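Local coordinates for protein UDP-N-acetylmuramate-alanine ligase MurC (Thermotoga maritima, PDB 1J6U) that catalyses the ATP-dependent joining of L-alanine to UDP-N-acetylmuramate, a step of peptidoglycan synthesis in cell wall formation, at residues 180-185 / 214-219. Residues are numbered along the deposited sequence; the frame is centred on the assembly and turned at random.
Sequences FSPNYL and RNTDLV
Asn215, the first residue past the end of helix 202-214, meets Ser181 through aliphatic carbon, its CB lying 3.4 Å from Ser181 CB. Thr216 is wedged more deeply. Its hydroxyl and methyl divide the work: OG1, held by a hydrogen bond to Ile212 O, rests 3.4 Å from Pro182 CG, whereas CG2 reaches Leu185 CB at 3.7 Å. The methyl gets there because it stands anti to the backbone N, with OG1 beside that N (chi1 -64°). Thr216 CA also makes a C-H...O contact with Pro182 O. With an alanine here, Ile212 O is likely to lose its hydroxyl partner, and a gap would probably open beside Leu185 CB. The contact illustrates how a parallel beta-alpha-beta unit is closed: strand 184-187, helix 202-214 and strand 218-222 follow in order, and the two strands lie next to each other in the central sheet of the Mur ligase middle domain. Asp217 runs alongside Asn183, amide and carboxylate planes almost perpendicular at 85°. A water joins them, accepting from Asn183 ND2 and donating to Asp217 OD2 at 2.6 Å; Asn183 OD1 is taken by Glu116 N, so both ends of the amide are engaged. Regular pairing starts at Leu218, whose N donates to Asn183 O and whose O accepts from Leu185 N, each bond 2.9 Å long. Its CB approaches the Tyr184 ring at the edge, near CD2, while Asn183 CB covers one ring face and the phenol hydroxyl bonds to Glu115. Val219 pairs with Leu185 on the sheet face opposite Tyr184 and Leu218, where Val219 CG1 and Leu185 CD2 come within 4.3 Å.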
loop_
_atom_site.group_PDB
_atom_site.type_symbol
_atom_site.label_atom_id
_atom_site.label_comp_id
_atom_site.label_asym_id
_atom_site.label_seq_id
_atom_site.Cartn_x
_atom_site.Cartn_y
_atom_site.Cartn_z
ATOM N N PHE A 180 -4.894 -15.118 12.316
ATOM C CA PHE A 180 -5.072 -15.671 10.983
ATOM C C PHE A 180 -4.146 -16.877 10.853
ATOM O O PHE A 180 -3.148 -17.001 11.565
ATOM C CB PHE A 180 -4.704 -14.629 9.898
ATOM C CG PHE A 180 -5.744 -13.586 9.698
ATOM C CD1 PHE A 180 -6.004 -12.638 10.688
ATOM C CD2 PHE A 180 -6.537 -13.594 8.558
ATOM C CE1 PHE A 180 -7.061 -11.722 10.528
ATOM C CE2 PHE A 180 -7.588 -12.677 8.398
ATOM C CZ PHE A 180 -7.848 -11.750 9.379
ATOM N N SER A 181 -4.470 -17.776 9.947
ATOM C CA SER A 181 -3.584 -18.901 9.742
ATOM C C SER A 181 -3.619 -19.273 8.261
ATOM O O SER A 181 -4.226 -20.276 7.854
ATOM C CB SER A 181 -4.001 -20.069 10.632
ATOM O OG SER A 181 -5.386 -20.239 10.527
ATOM N N PRO A 182 -2.973 -18.441 7.431
ATOM C CA PRO A 182 -2.915 -18.661 5.982
ATOM C C PRO A 182 -2.021 -19.862 5.684
ATOM O O PRO A 182 -1.299 -20.353 6.568
ATOM C CB PRO A 182 -2.284 -17.376 5.478
ATOM C CG PRO A 182 -1.270 -17.063 6.627
ATOM C CD PRO A 182 -2.134 -17.290 7.837
ATOM N N ASN A 183 -2.069 -20.319 4.442
ATOM C CA ASN A 183 -1.240 -21.432 3.986
ATOM C C ASN A 183 0.184 -20.908 3.918
ATOM O O ASN A 183 1.135 -21.533 4.427
ATOM C CB ASN A 183 -1.632 -21.863 2.564
ATOM C CG ASN A 183 -2.995 -22.511 2.493
ATOM O OD1 ASN A 183 -4.031 -21.883 2.753
ATOM N ND2 ASN A 183 -3.006 -23.785 2.122
ATOM N N TYR A 184 0.304 -19.756 3.251
ATOM C CA TYR A 184 1.578 -19.095 3.025
ATOM C C TYR A 184 1.501 -17.670 3.528
ATOM O O TYR A 184 0.510 -16.986 3.343
ATOM C CB TYR A 184 1.875 -19.069 1.536
ATOM C CG TYR A 184 1.361 -20.271 0.815
ATOM C CD1 TYR A 184 0.426 -20.151 -0.191
ATOM C CD2 TYR A 184 1.799 -21.543 1.157
ATOM C CE1 TYR A 184 -0.068 -21.270 -0.846
ATOM C CE2 TYR A 184 1.311 -22.658 0.516
ATOM C CZ TYR A 184 0.383 -22.522 -0.479
ATOM O OH TYR A 184 -0.086 -23.654 -1.091
ATOM N N LEU A 185 2.575 -17.236 4.150
ATOM C CA LEU A 185 2.674 -15.918 4.685
ATOM C C LEU A 185 4.046 -15.303 4.370
ATOM O O LEU A 185 5.104 -15.908 4.669
ATOM C CB LEU A 185 2.517 -15.978 6.189
ATOM C CG LEU A 185 2.943 -14.696 6.892
ATOM C CD1 LEU A 185 1.806 -13.685 6.702
ATOM C CD2 LEU A 185 3.247 -14.949 8.379
ATOM N N ARG A 214 3.464 -20.080 13.481
ATOM C CA ARG A 214 3.085 -21.431 13.872
ATOM C C ARG A 214 1.897 -21.955 13.070
ATOM O O ARG A 214 1.892 -23.089 12.642
ATOM C CB ARG A 214 2.768 -21.504 15.376
ATOM C CG ARG A 214 4.016 -21.335 16.236
ATOM C CD ARG A 214 3.829 -21.659 17.729
ATOM N NE ARG A 214 3.462 -20.501 18.542
ATOM C CZ ARG A 214 2.205 -20.157 18.815
ATOM N NH1 ARG A 214 1.174 -20.877 18.345
ATOM N NH2 ARG A 214 1.980 -19.091 19.568
ATOM N N ASN A 215 0.899 -21.127 12.821
ATOM C CA ASN A 215 -0.241 -21.619 12.082
ATOM C C ASN A 215 -0.233 -21.469 10.572
ATOM O O ASN A 215 -1.270 -21.575 9.906
ATOM C CB ASN A 215 -1.468 -20.996 12.690
ATOM C CG ASN A 215 -1.633 -21.420 14.108
ATOM O OD1 ASN A 215 -2.046 -22.550 14.370
ATOM N ND2 ASN A 215 -1.269 -20.548 15.041
ATOM N N THR A 216 0.947 -21.257 10.023
ATOM C CA THR A 216 1.082 -21.108 8.587
ATOM C C THR A 216 1.955 -22.239 8.050
ATOM O O THR A 216 2.963 -22.586 8.681
ATOM C CB THR A 216 1.738 -19.739 8.259
ATOM O OG1 THR A 216 0.861 -18.694 8.686
ATOM C CG2 THR A 216 1.991 -19.597 6.774
ATOM N N ASP A 217 1.573 -22.814 6.909
ATOM C CA ASP A 217 2.383 -23.881 6.318
ATOM C C ASP A 217 3.768 -23.427 5.862
ATOM O O ASP A 217 4.769 -24.096 6.123
ATOM C CB ASP A 217 1.641 -24.490 5.155
ATOM C CG ASP A 217 0.297 -24.989 5.567
ATOM O OD1 ASP A 217 0.162 -25.292 6.775
ATOM O OD2 ASP A 217 -0.613 -25.083 4.703
ATOM N N LEU A 218 3.838 -22.284 5.191
ATOM C CA LEU A 218 5.119 -21.784 4.737
ATOM C C LEU A 218 5.238 -20.283 5.032
ATOM O O LEU A 218 4.390 -19.480 4.652
ATOM C CB LEU A 218 5.261 -22.068 3.245
ATOM C CG LEU A 218 6.527 -21.641 2.509
ATOM C CD1 LEU A 218 7.692 -22.468 2.982
ATOM C CD2 LEU A 218 6.310 -21.809 1.006
ATOM N N VAL A 219 6.304 -19.910 5.719
ATOM C CA VAL A 219 6.515 -18.530 6.063
ATOM C C VAL A 219 7.733 -18.012 5.310
ATOM O O VAL A 219 8.799 -18.632 5.354
ATOM C CB VAL A 219 6.740 -18.368 7.607
ATOM C CG1 VAL A 219 7.091 -16.932 7.944
ATOM C CG2 VAL A 219 5.472 -18.747 8.368
HETATM O O HOH W 1 -0.281 -25.332 2.186
#